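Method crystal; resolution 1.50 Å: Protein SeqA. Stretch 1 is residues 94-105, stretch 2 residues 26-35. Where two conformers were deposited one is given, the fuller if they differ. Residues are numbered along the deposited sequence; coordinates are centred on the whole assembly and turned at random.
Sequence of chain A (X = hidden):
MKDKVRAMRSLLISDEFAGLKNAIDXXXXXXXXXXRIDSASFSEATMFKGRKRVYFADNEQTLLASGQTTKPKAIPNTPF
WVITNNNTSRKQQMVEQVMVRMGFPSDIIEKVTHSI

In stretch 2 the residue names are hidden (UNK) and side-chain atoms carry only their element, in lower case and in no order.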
ATOM      1  N   MET A  94       5.154   5.132  -3.163  1.00  7.65           N
ATOM      2  CA  MET A  94       5.060   4.497  -1.846  1.00  9.79           C
ATOM      3  C   MET A  94       4.873   2.986  -1.978  1.00  6.19           C
ATOM      4  O   MET A  94       5.518   2.193  -1.273  1.00  8.64           O
ATOM      5  CB  MET A  94       3.902   5.098  -1.064  1.00 12.29           C
ATOM      6  CG  MET A  94       4.093   6.585  -0.774  1.00 14.15           C
ATOM      7  SD  MET A  94       2.610   7.460  -0.226  1.00 19.44           S
ATOM      8  CE  MET A  94       2.396   6.570   1.290  1.00 11.71           C
ATOM      9  N   VAL A  95       3.974   2.592  -2.880  1.00  6.51           N
ATOM     10  CA  VAL A  95       3.731   1.171  -3.093  1.00  6.13           C
ATOM     11  C   VAL A  95       4.979   0.476  -3.675  1.00  6.91           C
ATOM     12  O   VAL A  95       5.326  -0.636  -3.283  1.00  7.87           O
ATOM     13  CB  VAL A  95       2.517   0.947  -4.006  1.00  7.03           C
ATOM     14  CG1 VAL A  95       2.473  -0.482  -4.511  1.00  7.57           C
ATOM     15  CG2 VAL A  95       1.231   1.276  -3.284  1.00  9.24           C
ATOM     16  N   GLU A  96       5.650   1.147  -4.596  1.00  6.47           N
ATOM     17  CA  GLU A  96       6.875   0.596  -5.129  1.00  7.68           C
ATOM     18  C   GLU A  96       7.920   0.374  -4.037  1.00  8.86           C
ATOM     19  O   GLU A  96       8.534  -0.684  -3.976  1.00 10.03           O
ATOM     20  CB  GLU A  96       7.455   1.531  -6.201  1.00 10.85           C
ATOM     21  CG  GLU A  96       8.813   1.083  -6.722  1.00 13.47           C
ATOM     22  CD  GLU A  96       9.413   2.037  -7.715  1.00 21.11           C
ATOM     23  OE1 GLU A  96       9.100   3.260  -7.692  1.00 26.39           O
ATOM     24  OE2 GLU A  96      10.231   1.552  -8.509  1.00 29.36           O
ATOM     25  N   GLN A  97       8.122   1.375  -3.185  1.00  8.13           N
ATOM     26  CA  GLN A  97       9.099   1.266  -2.110  0.61 10.76           C
ATOM     27  C   GLN A  97       8.801   0.067  -1.226  1.00  9.31           C
ATOM     28  O   GLN A  97       9.713  -0.755  -0.873  1.00 10.90           O
ATOM     29  CB  GLN A  97       9.113   2.540  -1.260  0.61 15.19           C
ATOM     30  CG  GLN A  97       9.768   3.725  -1.946  0.61 22.94           C
ATOM     31  CD  GLN A  97       9.465   5.068  -1.293  0.61 30.37           C
ATOM     32  OE1 GLN A  97       9.039   5.147  -0.136  0.61 39.39           O
ATOM     33  NE2 GLN A  97       9.691   6.142  -2.046  0.61 29.80           N
ATOM     34  N   VAL A  98       7.532  -0.076  -0.860  1.00  6.11           N
ATOM     35  CA  VAL A  98       7.135  -1.194  -0.030  1.00  6.79           C
ATOM     36  C   VAL A  98       7.372  -2.543  -0.736  1.00  7.35           C
ATOM     37  O   VAL A  98       7.934  -3.487  -0.149  1.00  7.48           O
ATOM     38  CB  VAL A  98       5.658  -1.065   0.371  1.00  7.54           C
ATOM     39  CG1 VAL A  98       5.134  -2.342   1.000  1.00  8.52           C
ATOM     40  CG2 VAL A  98       5.456   0.110   1.338  1.00  8.94           C
ATOM     41  N   MET A  99       6.931  -2.640  -1.985  1.00  5.34           N
ATOM     42  CA  MET A  99       7.005  -3.900  -2.692  1.00  5.88           C
ATOM     43  C   MET A  99       8.448  -4.280  -3.002  1.00  8.29           C
ATOM     44  O   MET A  99       8.801  -5.452  -2.954  1.00  7.57           O
ATOM     45  CB  MET A  99       6.184  -3.853  -3.980  1.00  6.11           C
ATOM     46  CG  MET A  99       4.692  -3.880  -3.741  1.00  7.07           C
ATOM     47  SD  MET A  99       3.693  -4.067  -5.231  1.00  7.40           S
ATOM     48  CE  MET A  99       4.030  -5.759  -5.602  1.00  8.37           C
ATOM     49  N   VAL A 100       9.287  -3.297  -3.318  1.00  6.92           N
ATOM     50  CA  VAL A 100      10.703  -3.576  -3.531  1.00  7.03           C
ATOM     51  C   VAL A 100      11.333  -4.141  -2.265  1.00  9.68           C
ATOM     52  O   VAL A 100      12.090  -5.147  -2.320  1.00  9.92           O
ATOM     53  CB  VAL A 100      11.460  -2.302  -3.963  1.00  9.31           C
ATOM     54  CG1 VAL A 100      12.943  -2.504  -3.838  1.00 12.25           C
ATOM     55  CG2 VAL A 100      11.125  -1.948  -5.388  1.00 11.51           C
ATOM     56  N   ARG A 101      11.043  -3.515  -1.127  1.00  6.98           N
ATOM     57  CA  ARG A 101      11.594  -3.983   0.132  1.00 11.05           C
ATOM     58  C   ARG A 101      11.083  -5.372   0.535  1.00  7.82           C
ATOM     59  O   ARG A 101      11.822  -6.166   1.139  1.00 11.78           O
ATOM     60  CB  ARG A 101      11.307  -2.984   1.218  1.00 12.12           C
ATOM     61  CG  ARG A 101      11.890  -3.331   2.527  1.00 13.32           C
ATOM     62  CD  ARG A 101      13.399  -3.230   2.500  1.00 18.18           C
ATOM     63  NE  ARG A 101      13.900  -3.264   3.860  1.00 18.78           N
ATOM     64  CZ  ARG A 101      15.076  -2.796   4.234  1.00 19.37           C
ATOM     65  NH1 ARG A 101      15.401  -2.866   5.505  1.00 20.73           N
ATOM     66  NH2 ARG A 101      15.906  -2.273   3.340  1.00 22.63           N
ATOM     67  N   MET A 102       9.838  -5.665   0.175  1.00  8.38           N
ATOM     68  CA  MET A 102       9.280  -6.981   0.443  1.00  7.35           C
ATOM     69  C   MET A 102       9.814  -8.070  -0.490  1.00  9.85           C
ATOM     70  O   MET A 102       9.512  -9.243  -0.302  1.00 12.25           O
ATOM     71  CB  MET A 102       7.745  -6.943   0.327  1.00  6.96           C
ATOM     72  CG  MET A 102       7.018  -6.180   1.429  1.00  7.71           C
ATOM     73  SD  MET A 102       5.230  -6.145   1.221  1.00  8.60           S
ATOM     74  CE  MET A 102       4.771  -7.823   1.626  1.00  8.85           C
ATOM     75  N   GLY A 103      10.565  -7.668  -1.508  1.00  9.02           N
ATOM     76  CA  GLY A 103      11.240  -8.615  -2.387  1.00 10.47           C
ATOM     77  C   GLY A 103      10.553  -8.964  -3.686  1.00  7.81           C
ATOM     78  O   GLY A 103      10.954  -9.935  -4.352  1.00  9.83           O
ATOM     79  N   PHE A 104       9.532  -8.193  -4.060  1.00  7.41           N
ATOM     80  CA  PHE A 104       8.852  -8.458  -5.307  1.00  8.32           C
ATOM     81  C   PHE A 104       9.730  -8.073  -6.503  1.00 10.02           C
ATOM     82  O   PHE A 104      10.509  -7.131  -6.474  1.00 10.49           O
ATOM     83  CB  PHE A 104       7.545  -7.676  -5.379  1.00  7.13           C
ATOM     84  CG  PHE A 104       6.457  -8.218  -4.509  1.00  7.98           C
ATOM     85  CD1 PHE A 104       5.556  -9.139  -5.005  1.00  6.24           C
ATOM     86  CD2 PHE A 104       6.309  -7.786  -3.206  1.00  7.79           C
ATOM     87  CE1 PHE A 104       4.532  -9.621  -4.209  1.00  7.58           C
ATOM     88  CE2 PHE A 104       5.292  -8.271  -2.410  1.00  7.68           C
ATOM     89  CZ  PHE A 104       4.401  -9.186  -2.929  1.00  6.91           C
ATOM     90  N   PRO A 105       9.599  -8.823  -7.583  1.00  7.62           N
ATOM     91  CA  PRO A 105      10.265  -8.481  -8.834  1.00  9.21           C
ATOM     92  C   PRO A 105       9.599  -7.283  -9.507  1.00  9.75           C
ATOM     93  O   PRO A 105       8.403  -7.026  -9.297  1.00 10.52           O
ATOM     94  CB  PRO A 105      10.090  -9.734  -9.683  1.00 11.58           C
ATOM     95  CG  PRO A 105       8.869 -10.386  -9.122  1.00 14.49           C
ATOM     96  CD  PRO A 105       8.872 -10.084  -7.652  1.00  9.17           C
ATOM     97  N   UNK A  26      -7.963   1.947  -4.539  1.00  5.88           N
ATOM     98  CA  UNK A  26      -7.111   0.974  -5.137  1.00  7.26           C
ATOM     99  C   UNK A  26      -5.802   0.904  -4.336  1.00  7.71           C
ATOM    100  O   UNK A  26      -5.306  -0.185  -4.030  1.00  7.15           O
ATOM    101  c   UNK A  26      -8.033   1.286  -7.453  1.00 10.28           C
ATOM    102  c   UNK A  26      -7.687   1.241  -8.928  1.00 18.94           C
ATOM    103  n   UNK A  26      -7.203   2.521  -9.408  1.00 23.50           N
ATOM    104  c   UNK A  26      -7.985   3.461  -9.933  1.00 25.93           C
ATOM    105  n   UNK A  26      -9.283   3.269 -10.013  1.00 27.22           N
ATOM    106  c   UNK A  26      -6.809   1.356  -6.566  1.00  8.05           C
ATOM    107  n   UNK A  26      -7.481   4.607 -10.365  1.00 29.12           N
ATOM    108  N   UNK A  27      -5.263   2.076  -3.999  1.00  6.10           N
ATOM    109  CA  UNK A  27      -4.069   2.209  -3.149  1.00  5.99           C
ATOM    110  C   UNK A  27      -4.268   1.432  -1.851  1.00  7.85           C
ATOM    111  O   UNK A  27      -3.435   0.616  -1.450  1.00  6.28           O
ATOM    112  c   UNK A  27      -1.399   3.787  -2.271  1.00  6.49           C
ATOM    113  c   UNK A  27      -0.375   4.174  -1.426  1.00  8.96           C
ATOM    114  c   UNK A  27      -3.828   3.692  -2.902  1.00  8.37           C
ATOM    115  c   UNK A  27      -1.967   5.026   0.090  1.00 11.69           C
ATOM    116  c   UNK A  27      -2.991   4.647  -0.751  1.00  8.27           C
ATOM    117  c   UNK A  27      -0.665   4.778  -0.247  1.00 10.13           C
ATOM    118  c   UNK A  27      -2.715   4.026  -1.944  1.00  7.22           C
ATOM    119  N   UNK A  28      -5.374   1.706  -1.174  1.00  7.00           N
ATOM    120  CA  UNK A  28      -5.664   1.033   0.077  1.00  6.53           C
ATOM    121  C   UNK A  28      -5.809  -0.493  -0.037  1.00  5.55           C
ATOM    122  O   UNK A  28      -5.291  -1.236   0.815  1.00  7.24           O
ATOM    123  s   UNK A  28      -5.388   3.089   2.500  1.00 18.71           S
ATOM    124  c   UNK A  28      -6.905   1.632   0.737  1.00  6.55           C
ATOM    125  c   UNK A  28      -5.798   4.481   3.491  1.00 22.33           C
ATOM    126  c   UNK A  28      -6.711   3.035   1.296  1.00 11.42           C
ATOM    127  N   UNK A  29      -6.512  -0.950  -1.085  1.00  5.77           N
ATOM    128  CA  UNK A  29      -6.694  -2.378  -1.251  1.00  5.92           C
ATOM    129  C   UNK A  29      -5.369  -3.068  -1.595  1.00  7.56           C
ATOM    130  O   UNK A  29      -5.103  -4.171  -1.148  1.00  7.24           O
ATOM    131  c   UNK A  29      -8.433  -4.852  -1.262  1.00  9.48           C
ATOM    132  c   UNK A  29      -9.263  -4.233  -3.528  1.00 10.00           C
ATOM    133  c   UNK A  29      -7.761  -2.667  -2.304  1.00  6.93           C
ATOM    134  c   UNK A  29      -8.105  -4.130  -2.555  1.00  8.38           C
ATOM    135  N   UNK A  30      -4.538  -2.408  -2.375  1.00  5.81           N
ATOM    136  CA  UNK A  30      -3.199  -2.929  -2.644  1.00  6.26           C
ATOM    137  C   UNK A  30      -2.396  -3.105  -1.342  1.00  3.80           C
ATOM    138  O   UNK A  30      -1.805  -4.180  -1.096  1.00  5.51           O
ATOM    139  c   UNK A  30      -0.931  -2.266  -3.568  1.00  7.17           C
ATOM    140  c   UNK A  30      -2.444  -2.007  -3.603  1.00  5.61           C
ATOM    141  c   UNK A  30      -2.597  -1.055  -5.977  1.00  7.50           C
ATOM    142  c   UNK A  30      -2.938  -2.200  -5.034  1.00  7.12           C
ATOM    143  N   UNK A  31      -2.391  -2.070  -0.500  1.00  5.16           N
ATOM    144  CA  UNK A  31      -1.698  -2.169   0.783  1.00  5.10           C
ATOM    145  C   UNK A  31      -2.293  -3.260   1.684  1.00  5.64           C
ATOM    146  O   UNK A  31      -1.557  -4.048   2.286  1.00  5.80           O
ATOM    147  c   UNK A  31      -1.688  -0.837   1.498  1.00  6.09           C
ATOM    148  c   UNK A  31       0.596   0.026   0.918  1.00  7.60           C
ATOM    149  c   UNK A  31      -0.884   0.276   0.820  1.00  6.66           C
ATOM    150  c   UNK A  31      -1.234   1.614   1.439  1.00  9.58           C
ATOM    151  N   UNK A  32      -3.616  -3.318   1.765  1.00  5.24           N
ATOM    152  CA  UNK A  32      -4.252  -4.350   2.579  0.61  5.79           C
ATOM    153  C   UNK A  32      -3.842  -5.726   2.095  1.00  5.09           C
ATOM    154  O   UNK A  32      -3.635  -6.650   2.900  1.00  6.77           O
ATOM    155  o   UNK A  32      -6.273  -3.065   3.131  0.61  7.54           O
ATOM    156  c   UNK A  32      -5.779  -4.245   2.514  0.61  6.38           C
ATOM    157  N   UNK A  33      -3.776  -5.874   0.780  1.00  6.32           N
ATOM    158  CA  UNK A  33      -3.470  -7.169   0.183  1.00  5.43           C
ATOM    159  C   UNK A  33      -2.019  -7.572   0.443  1.00  5.94           C
ATOM    160  O   UNK A  33      -1.729  -8.732   0.739  1.00  5.57           O
ATOM    161  o   UNK A  33      -5.150  -6.923  -1.536  1.00  8.62           O
ATOM    162  c   UNK A  33      -3.759  -7.171  -1.310  1.00  5.77           C
ATOM    163  c   UNK A  33      -3.406  -8.517  -1.931  1.00  7.78           C
ATOM    164  N   UNK A  34      -1.108  -6.611   0.334  1.00  6.51           N
ATOM    165  CA  UNK A  34       0.300  -6.880   0.616  1.00  6.79           C
ATOM    166  C   UNK A  34       0.461  -7.363   2.038  1.00  5.20           C
ATOM    167  O   UNK A  34       1.232  -8.302   2.312  1.00  7.59           O
ATOM    168  c   UNK A  34       2.266  -6.222  -1.800  1.00  8.58           C
ATOM    169  c   UNK A  34       1.343  -5.269  -1.102  1.00  6.88           C
ATOM    170  c   UNK A  34       1.890  -3.875  -1.209  1.00  5.27           C
ATOM    171  c   UNK A  34       1.150  -5.632   0.371  1.00  6.50           C
ATOM    172  N   UNK A  35      -0.252  -6.724   2.961  1.00  6.07           N
ATOM    173  CA  UNK A  35      -0.201  -7.156   4.349  1.00  6.54           C
ATOM    174  C   UNK A  35      -0.766  -8.562   4.547  1.00  6.88           C
ATOM    175  O   UNK A  35      -0.219  -9.363   5.306  1.00  9.37           O
ATOM    176  n   UNK A  35      -2.081  -7.265   7.180  1.00  9.88           N
ATOM    177  n   UNK A  35      -0.748  -6.890   8.819  1.00 13.01           N
ATOM    178  c   UNK A  35      -0.942  -6.160   5.229  1.00  8.04           C
ATOM    179  c   UNK A  35      -0.179  -6.317   7.700  1.00  9.26           C
ATOM    180  c   UNK A  35      -1.030  -6.554   6.674  1.00  8.13           C
ATOM    181  c   UNK A  35      -1.888  -7.457   8.489  1.00 10.68           C
TER

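Position 26 carries three carbons, a nitrogen, then a carbon bearing two more nitrogens, a guanidinium that stays clear of stretch 1: Arg 26. Its nitrogens are hydrogen-bonded elsewhere in the structure.

At position 27 one carbon leads to a six-carbon ring with no heteroatom, and the ring packs on Met 94 and Val 95: Phe 27. Its CA-to-CB bond points sideways, yet chi1 near t (175°) brings the ring over to these two residues. Met 94 CE lies at the ring edge, 3.9 Å from Phe 27 CZ, and Val 95 CG2 approaches Phe 27 CD1 to 3.8 Å.

Position 28 is an unbranched chain of two carbons, sulfur and carbon, out of reach of stretch 1: Met 28. Position 29 has four carbons forked at the second and it too makes no contact: Leu 29.

Position 30 also has four carbons, but the fork is at the first, one arm is two carbons long, and a carbon of the fork packs on Val 95: Ile 30. Its CA-to-CB bond points toward stretch 1, where its CG2 meets Val 95 CG1 at 4.0 Å.

At position 31 four carbons fork at the second, and a carbon at the end of the fork comes near Val 95: Leu 31. The CB leaves sideways, but the end comes nearer, with Leu 31 CD2 4.4 Å from Val 95 CG2.

Position 32 holds one carbon and one oxygen, with no contact to stretch 1: Ser 32, buried and bonded elsewhere in the structure. Position 33 has a carbon carrying one oxygen and one carbon, also out of reach of stretch 1: Thr 33. Its OG1 donates to Leu 29 O at 2.8 Å, so the hydroxyl is satisfied within its own helix.

Position 34 again has four carbons forked at the second, and they pack among Val 98, Met 99, Met 102 and Phe 104: Leu 34. Its CA-to-CB bond points toward stretch 1. Its CD1 lies 3.8 Å from Met 99 CG and 4.2 Å from Val 98 CG1, while its CD2 lies 3.7 Å from Phe 104 CE2. Met 102 CE reaches the backbone Leu 34 O at 3.6 Å.

Position 35 shows one carbon and a five-membered ring of three carbons and two nitrogens; its CA-to-CB bond points away from stretch 1, and the side chain makes no contact: His 35.

The contact is apolar packing between nearly parallel helices, 12° apart, with axes 11.2 Å apart at closest approach; no hydrogen bond crosses. Two residues are most deeply engaged: Val 95, among Phe 27, Ile 30 and Leu 31, and Leu 34, among Val 98, Met 99, Met 102 and Phe 104. The second pocket draws on the chain beyond the helix: Gly 103, at positive phi (97°), forms a Schellman turn, and Phe 104 follows it with its CB toward Leu 34.

Stretch 2 26-35: RFMLILSTLH
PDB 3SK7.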